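Putative cell invasion protein with MAC/Perforin domain (Bacteroides thetaiotaomicron VPI-5482, PDB 3KK7) belongs to the membrane-attack complex/perforin family and probably acts at membranes, perhaps by forming pores, though its precise role in this gut symbiont is not established. Local coordinates at residues V80-K83 against K84-R88; N172-A176 against P177-R181; M529-L532 against Y533-K537. All coordinates share one frame; numbering follows the deposited sequence.

Contact 1. Residues V80-K83 against K84-R88; sequences VNMK and KLLER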
loop_
_atom_site.group_PDB
_atom_site.type_symbol
_atom_site.label_atom_id
_atom_site.label_comp_id
_atom_site.label_asym_id
_atom_site.label_seq_id
_atom_site.Cartn_x
_atom_site.Cartn_y
_atom_site.Cartn_z
ATOM N N VAL A 80 11.920 0.578 5.408
ATOM C CA VAL A 80 13.132 1.371 5.535
ATOM C C VAL A 80 14.138 0.604 6.365
ATOM O O VAL A 80 13.788 0.062 7.415
ATOM C CB VAL A 80 12.877 2.747 6.179
ATOM C CG1 VAL A 80 14.152 3.562 6.143
ATOM C CG2 VAL A 80 11.762 3.498 5.441
ATOM N N ASN A 81 15.377 0.518 5.870
ATOM C CA ASN A 81 16.494 0.038 6.697
ATOM C C ASN A 81 16.932 1.160 7.658
ATOM O O ASN A 81 17.858 1.917 7.353
ATOM C CB ASN A 81 17.666 -0.428 5.832
ATOM C CG ASN A 81 18.814 -1.026 6.656
ATOM O OD1 ASN A 81 18.878 -0.840 7.854
ATOM N ND2 ASN A 81 19.711 -1.744 6.005
HETATM N N MSE A 82 16.251 1.238 8.813
HETATM C CA MSE A 82 16.462 2.267 9.833
HETATM C C MSE A 82 17.855 2.295 10.430
HETATM O O MSE A 82 18.397 3.358 10.670
HETATM C CB MSE A 82 15.459 2.091 10.973
HETATM C CG MSE A 82 14.037 2.387 10.579
HETATM SE SE MSE A 82 13.716 4.251 10.006
HETATM C CE MSE A 82 14.212 5.071 11.688
ATOM N N LYS A 83 18.423 1.136 10.704
ATOM C CA LYS A 83 19.752 1.092 11.261
ATOM C C LYS A 83 20.717 1.749 10.266
ATOM O O LYS A 83 21.535 2.580 10.647
ATOM C CB LYS A 83 20.172 -0.339 11.597
ATOM C CG LYS A 83 21.684 -0.522 11.911
ATOM C CD LYS A 83 22.025 -1.976 12.275
ATOM C CE LYS A 83 23.420 -2.117 12.910
ATOM N NZ LYS A 83 24.539 -2.037 11.925
ATOM N N LYS A 84 20.620 1.386 8.998
ATOM C CA LYS A 84 21.511 1.971 8.000
ATOM C C LYS A 84 21.275 3.474 7.834
ATOM O O LYS A 84 22.219 4.249 7.743
ATOM C CB LYS A 84 21.359 1.279 6.655
ATOM C CG LYS A 84 22.459 1.642 5.638
ATOM C CD LYS A 84 22.100 1.124 4.246
ATOM C CE LYS A 84 23.232 1.362 3.261
ATOM N NZ LYS A 84 23.443 0.144 2.390
ATOM N N LEU A 85 20.020 3.881 7.805
ATOM C CA LEU A 85 19.679 5.291 7.634
ATOM C C LEU A 85 20.235 6.122 8.772
ATOM O O LEU A 85 20.811 7.171 8.541
ATOM C CB LEU A 85 18.159 5.489 7.533
ATOM C CG LEU A 85 17.608 6.920 7.429
ATOM C CD1 LEU A 85 17.964 7.594 6.124
ATOM C CD2 LEU A 85 16.084 6.867 7.618
ATOM N N LEU A 86 20.089 5.643 9.996
ATOM C CA LEU A 86 20.444 6.468 11.153
ATOM C C LEU A 86 21.937 6.523 11.360
ATOM O O LEU A 86 22.457 7.470 11.918
ATOM C CB LEU A 86 19.712 6.005 12.411
ATOM C CG LEU A 86 18.187 6.139 12.346
ATOM C CD1 LEU A 86 17.571 5.530 13.617
ATOM C CD2 LEU A 86 17.674 7.596 12.070
ATOM N N GLU A 87 22.632 5.519 10.863
ATOM C CA GLU A 87 24.079 5.541 10.843
ATOM C C GLU A 87 24.685 6.668 9.989
ATOM O O GLU A 87 25.797 7.125 10.261
ATOM C CB GLU A 87 24.609 4.172 10.412
ATOM C CG GLU A 87 24.691 3.200 11.627
ATOM C CD GLU A 87 24.816 1.741 11.230
ATOM O OE1 GLU A 87 24.970 1.443 10.013
ATOM O OE2 GLU A 87 24.764 0.901 12.159
ATOM N N ARG A 88 23.941 7.126 8.992
ATOM C CA ARG A 88 24.359 8.233 8.132
ATOM C C ARG A 88 23.682 9.571 8.540
ATOM O O ARG A 88 24.348 10.603 8.631
ATOM C CB ARG A 88 24.011 7.869 6.696
ATOM C CG ARG A 88 24.373 8.882 5.658
ATOM C CD ARG A 88 25.840 9.007 5.460
ATOM N NE ARG A 88 26.002 9.979 4.394
ATOM C CZ ARG A 88 26.319 9.698 3.140
ATOM N NH1 ARG A 88 26.607 8.459 2.771
ATOM N NH2 ARG A 88 26.376 10.677 2.255
#
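The side chain of N81 turns back on the first turn of helix 82-88 and accepts the amide of K84: K84 N lies 3.0 Å from N81 OD1, with an N-H...O angle of 166°. The bond is straight at the hydrogen, but the donor stands 59° out of the carboxamide plane and so is not on a lone pair. With CG anti to its own backbone N (chi1 -176°), N81 brings the amide group across the chain of K84 at about a right angle, and N81 CG meets K84 CB at 3.4 Å. Asparagine suits this N-cap because its short side chain carries an acceptor to an amide that has no preceding helical carbonyl to pair with. The carbonyl of N81 also works, taking L85 N at 3.0 Å.

Spanning one turn, from i to i+4, K83 and E87 form a salt bridge on the exposed side. K83 NZ approaches E87 OE2 at 3.0 Å from the side of the other carboxylate oxygen, its syn lone pair, after the lysine chain bends only at its last torsion. The inner side is apolar: the methyl CE of selenomethionine M82 rests 3.9 Å from L86 CD1, and V80 CG1 meets L85 CD2 at 4.1 Å.

Farther out, I183 of helix 177-186 packs on V80 and L85, while I93 receives M82 and L86. K84 NZ is hydrogen-bonded to N486 OD1, in the D3 region. The chemistry is that of a short amphipathic helix: a capped start, an ion pair facing solvent that probably adds modest stability, and a greasy side turned to the protein.

Contact 2. Residues N172-A176 against P177-R181; sequences NLQTA and PSALR. With EDO (1,2-ethanediol), chain D.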
loop_
_atom_site.group_PDB
_atom_site.type_symbol
_atom_site.label_atom_id
_atom_site.label_comp_id
_atom_site.label_asym_id
_atom_site.label_seq_id
_atom_site.Cartn_x
_atom_site.Cartn_y
_atom_site.Cartn_z
ATOM N N ASN A 172 8.681 9.679 15.340
ATOM C CA ASN A 172 8.452 10.162 13.986
ATOM C C ASN A 172 9.649 9.933 13.084
ATOM O O ASN A 172 10.791 10.117 13.510
ATOM C CB ASN A 172 8.105 11.642 14.014
ATOM C CG ASN A 172 6.745 11.905 14.628
ATOM O OD1 ASN A 172 6.611 11.959 15.861
ATOM N ND2 ASN A 172 5.716 12.046 13.777
ATOM N N LEU A 173 9.384 9.506 11.851
ATOM C CA LEU A 173 10.398 9.474 10.806
ATOM C C LEU A 173 10.204 10.730 9.994
ATOM O O LEU A 173 9.059 11.149 9.746
ATOM C CB LEU A 173 10.211 8.284 9.876
ATOM C CG LEU A 173 11.123 8.075 8.654
ATOM C CD1 LEU A 173 12.524 7.713 9.037
ATOM C CD2 LEU A 173 10.502 6.931 7.852
ATOM N N GLN A 174 11.316 11.328 9.587
ATOM C CA GLN A 174 11.329 12.492 8.716
ATOM C C GLN A 174 10.568 12.178 7.442
ATOM O O GLN A 174 10.848 11.181 6.808
ATOM C CB GLN A 174 12.783 12.813 8.364
ATOM C CG GLN A 174 12.991 13.884 7.298
ATOM C CD GLN A 174 12.421 15.209 7.698
ATOM O OE1 GLN A 174 11.858 15.906 6.862
ATOM N NE2 GLN A 174 12.541 15.565 8.978
ATOM N N THR A 175 9.614 13.017 7.061
ATOM C CA THR A 175 8.865 12.737 5.839
ATOM C C THR A 175 8.906 13.817 4.754
ATOM O O THR A 175 8.127 13.754 3.806
ATOM C CB THR A 175 7.416 12.328 6.166
ATOM O OG1 THR A 175 6.795 13.354 6.927
ATOM C CG2 THR A 175 7.409 10.989 6.952
ATOM N N ALA A 176 9.826 14.775 4.835
ATOM C CA ALA A 176 9.973 15.712 3.728
ATOM C C ALA A 176 10.215 14.895 2.453
ATOM O O ALA A 176 11.004 13.926 2.460
ATOM C CB ALA A 176 11.102 16.712 3.946
ATOM N N PRO A 177 9.516 15.270 1.364
ATOM C CA PRO A 177 9.610 14.537 0.100
ATOM C C PRO A 177 11.029 14.235 -0.312
ATOM O O PRO A 177 11.287 13.136 -0.788
ATOM C CB PRO A 177 8.949 15.477 -0.915
ATOM C CG PRO A 177 7.946 16.249 -0.116
ATOM C CD PRO A 177 8.557 16.394 1.283
ATOM N N SER A 178 11.933 15.190 -0.131
ATOM C CA SER A 178 13.345 15.008 -0.471
ATOM C C SER A 178 14.031 13.962 0.434
ATOM O O SER A 178 14.936 13.242 0.007
ATOM C CB SER A 178 14.085 16.344 -0.410
ATOM O OG SER A 178 13.760 17.178 -1.536
ATOM N N ALA A 179 13.606 13.892 1.685
ATOM C CA ALA A 179 14.013 12.825 2.562
ATOM C C ALA A 179 13.509 11.488 2.016
ATOM O O ALA A 179 14.268 10.539 1.873
ATOM C CB ALA A 179 13.448 13.068 3.961
ATOM N N LEU A 180 12.215 11.420 1.708
ATOM C CA LEU A 180 11.618 10.176 1.261
ATOM C C LEU A 180 12.307 9.686 -0.003
ATOM O O LEU A 180 12.575 8.491 -0.171
ATOM C CB LEU A 180 10.115 10.316 1.047
ATOM C CG LEU A 180 9.251 10.512 2.306
ATOM C CD1 LEU A 180 7.798 10.499 1.938
ATOM C CD2 LEU A 180 9.524 9.486 3.380
ATOM N N ARG A 181 12.671 10.594 -0.877
ATOM C CA ARG A 181 13.340 10.131 -2.082
ATOM C C ARG A 181 14.725 9.556 -1.795
ATOM O O ARG A 181 15.094 8.528 -2.359
ATOM C CB ARG A 181 13.341 11.197 -3.168
ATOM C CG ARG A 181 12.067 11.092 -4.039
ATOM C CD ARG A 181 12.150 11.988 -5.272
ATOM N NE ARG A 181 12.179 13.381 -4.844
ATOM C CZ ARG A 181 11.107 14.136 -4.628
ATOM N NH1 ARG A 181 9.875 13.660 -4.819
ATOM N NH2 ARG A 181 11.268 15.389 -4.214
HETATM C C1 EDO D . 11.959 19.085 0.832
HETATM O O1 EDO D . 11.273 17.956 0.352
HETATM C C2 EDO D . 11.963 20.034 -0.336
HETATM O O2 EDO D . 10.581 20.211 -0.681
#
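A179 sets its CB only 3.0 Å from the carbonyl oxygen of A176 and 3.5 Å from Q174 CG, so a methyl group fills the bend where the chain leaves strand 157-173 and enters helix 177-186. Alanine suits the place, since its methyl already lies close against the glutamine and leaves little room there. The glutamine folds back on its own segment: with CG anti to the backbone N (chi1 172°) and a bend at chi2, it carries OE1 to 3.1 Å from A176 N. That donor sits 36° above the carboxamide plane, away from any lone pair, and the bond holds the loop just ahead of the helix.

This is a strand-to-helix connection within the MACPF region, with A176 at the N-cap. Its carbonyl accepts L180 N at 2.9 Å, in the carbonyl plane, closing the first helical turn. P177 suits the first position of the helix, where its missing N-H costs no helical bond. The amide of S178, in the first turn, instead gives its hydrogen to O1 of a 1,2-ethanediol, probably from the crystallisation liquor, 2.9 Å away. L180, buried against D348 and F349 of a loop, lays CG 3.7 Å from T175 O and CD2 near Q174 O.

Contact 3. Residues M529-L532 against Y533-K537; sequences MTTL and YQRYK
The Y533 ring lies flat against the backbone of the preceding turn and makes a CH-pi contact there. T530 CA sits 3.6 Å from the centroid of the Y533 ring, over its face, and M529 O lies over that face too. Placed between its backbone N and carbonyl carbon (chi1 59°), CG of Y533 starts the ring back along the helix instead of outward from it, which carries the hydroxyl to the methyl of T530, with Y533 OH 3.2 Å from T530 CG2. A second CH-pi contact joins L532 to Y536: L532 CD1 stands 4.2 Å from the centroid of the Y536 ring, the two side chains crossing at about a right angle, while T531 O lies at the edge of that ring, in its plane.

Across the two segments the hydrogen bonds are those of the backbone; the hydroxyls of T531 and T528 pair with each other. Y533 N gives to M529 O at 3.0 Å, nearly straight at 169°. The next three, from Q534, R535 and Y536, are all more bent, the last, Y536 N to L532 O, being 2.8 Å long; Y536 is the first residue to leave helical torsions.

Apolar packing continues outward. Selenomethionine M529 and L532, both buried, meet F482 and Y491 of the neighbouring strands, places suited to flexible or branched apolar chains, and Y533 reaches R181 and A185 of helix 177-186. With an alanine in place of Y533 the ring and its hydroxyl are gone, which would probably open a gap over T530 CA and leave R181 and A185 without their aromatic neighbour.

Together these contacts make up a short two-turn helix that hands the chain to strand 537-540, an outermost strand of the four-stranded sheet in the D3 region.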
loop_
_atom_site.group_PDB
_atom_site.type_symbol
_atom_site.label_atom_id
_atom_site.label_comp_id
_atom_site.label_asym_id
_atom_site.label_seq_id
_atom_site.Cartn_x
_atom_site.Cartn_y
_atom_site.Cartn_z
HETATM N N MSE A 529 22.289 9.142 -7.569
HETATM C CA MSE A 529 20.897 8.795 -7.435
HETATM C C MSE A 529 20.023 10.033 -7.520
HETATM O O MSE A 529 18.955 10.001 -8.138
HETATM C CB MSE A 529 20.629 8.044 -6.128
HETATM C CG MSE A 529 21.152 6.614 -6.112
HETATM SE SE MSE A 529 20.561 5.495 -7.603
HETATM C CE MSE A 529 18.692 5.255 -7.125
ATOM N N THR A 530 20.484 11.136 -6.938
ATOM C CA THR A 530 19.638 12.320 -6.841
ATOM C C THR A 530 19.425 12.857 -8.247
ATOM O O THR A 530 18.312 13.229 -8.587
ATOM C CB THR A 530 20.184 13.405 -5.847
ATOM O OG1 THR A 530 21.324 14.045 -6.406
ATOM C CG2 THR A 530 20.596 12.822 -4.494
ATOM N N THR A 531 20.471 12.833 -9.082
ATOM C CA THR A 531 20.351 13.226 -10.496
ATOM C C THR A 531 19.353 12.318 -11.204
ATOM O O THR A 531 18.476 12.780 -11.941
ATOM C CB THR A 531 21.724 13.189 -11.230
ATOM O OG1 THR A 531 22.523 14.288 -10.779
ATOM C CG2 THR A 531 21.569 13.257 -12.771
ATOM N N LEU A 532 19.453 11.026 -10.960
ATOM C CA LEU A 532 18.552 10.093 -11.611
ATOM C C LEU A 532 17.094 10.419 -11.303
ATOM O O LEU A 532 16.297 10.664 -12.204
ATOM C CB LEU A 532 18.879 8.663 -11.189
ATOM C CG LEU A 532 18.414 7.577 -12.155
ATOM C CD1 LEU A 532 19.061 7.816 -13.550
ATOM C CD2 LEU A 532 18.753 6.182 -11.573
ATOM N N TYR A 533 16.733 10.470 -10.032
ATOM C CA TYR A 533 15.328 10.677 -9.714
ATOM C C TYR A 533 14.860 12.120 -9.861
ATOM O O TYR A 533 13.659 12.379 -9.893
ATOM C CB TYR A 533 14.955 10.101 -8.332
ATOM C CG TYR A 533 15.699 10.620 -7.108
ATOM C CD1 TYR A 533 15.572 11.945 -6.687
ATOM C CD2 TYR A 533 16.450 9.759 -6.310
ATOM C CE1 TYR A 533 16.200 12.413 -5.527
ATOM C CE2 TYR A 533 17.101 10.225 -5.154
ATOM C CZ TYR A 533 16.970 11.556 -4.773
ATOM O OH TYR A 533 17.615 12.028 -3.652
ATOM N N GLN A 534 15.773 13.074 -9.917
ATOM C CA GLN A 534 15.339 14.461 -10.112
ATOM C C GLN A 534 15.108 14.779 -11.582
ATOM O O GLN A 534 14.293 15.653 -11.899
ATOM C CB GLN A 534 16.317 15.469 -9.508
ATOM C CG GLN A 534 16.291 15.448 -8.016
ATOM C CD GLN A 534 17.081 16.538 -7.391
ATOM O OE1 GLN A 534 17.904 17.210 -8.029
ATOM N NE2 GLN A 534 16.832 16.745 -6.120
ATOM N N ARG A 535 15.823 14.078 -12.466
ATOM C CA ARG A 535 15.836 14.422 -13.878
ATOM C C ARG A 535 15.367 13.310 -14.791
ATOM O O ARG A 535 15.172 13.559 -15.969
ATOM C CB ARG A 535 17.240 14.896 -14.288
ATOM C CG ARG A 535 17.707 16.234 -13.599
ATOM C CD ARG A 535 19.121 16.697 -14.054
ATOM N NE ARG A 535 19.266 16.555 -15.511
ATOM C CZ ARG A 535 20.421 16.497 -16.183
ATOM N NH1 ARG A 535 21.594 16.623 -15.557
ATOM N NH2 ARG A 535 20.396 16.326 -17.506
ATOM N N TYR A 536 15.166 12.099 -14.273
ATOM C CA TYR A 536 14.695 10.992 -15.112
ATOM C C TYR A 536 13.333 10.449 -14.656
ATOM O O TYR A 536 12.907 10.676 -13.525
ATOM C CB TYR A 536 15.740 9.866 -15.169
ATOM C CG TYR A 536 17.014 10.254 -15.889
ATOM C CD1 TYR A 536 17.958 11.060 -15.275
ATOM C CD2 TYR A 536 17.277 9.810 -17.178
ATOM C CE1 TYR A 536 19.132 11.429 -15.925
ATOM C CE2 TYR A 536 18.467 10.167 -17.851
ATOM C CZ TYR A 536 19.392 10.988 -17.220
ATOM O OH TYR A 536 20.562 11.370 -17.852
ATOM N N LYS A 537 12.639 9.798 -15.582
ATOM C CA LYS A 537 11.495 8.965 -15.278
ATOM C C LYS A 537 12.052 7.549 -15.169
ATOM O O LYS A 537 12.769 7.090 -16.043
ATOM C CB LYS A 537 10.456 9.029 -16.396
ATOM C CG LYS A 537 9.707 10.383 -16.544
ATOM C CD LYS A 537 8.716 10.641 -15.392
ATOM C CE LYS A 537 8.056 12.013 -15.534
ATOM N NZ LYS A 537 6.904 12.185 -14.594
#

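In the fold
From the N terminus the three contacts come in series, none enclosing or crossing another, and each is a local turn rather than the closure of a long loop. Contact 1 starts helix 82-88, and contact 2 carries strand 157-173 of the large antiparallel sheet into helix 177-186. Though distant in sequence, these two meet through L173, whose CD1 lies 3.8 Å from M82 SE, tying helix 82-88 to the end of that strand. Contact 3 comes near the C terminus, in the D3 region, where R181 CD packs 3.7 Å from Y533 CD1. Contact 2 therefore touches both others, while contacts 1 and 3 stay about 9 Å apart at their nearest atoms.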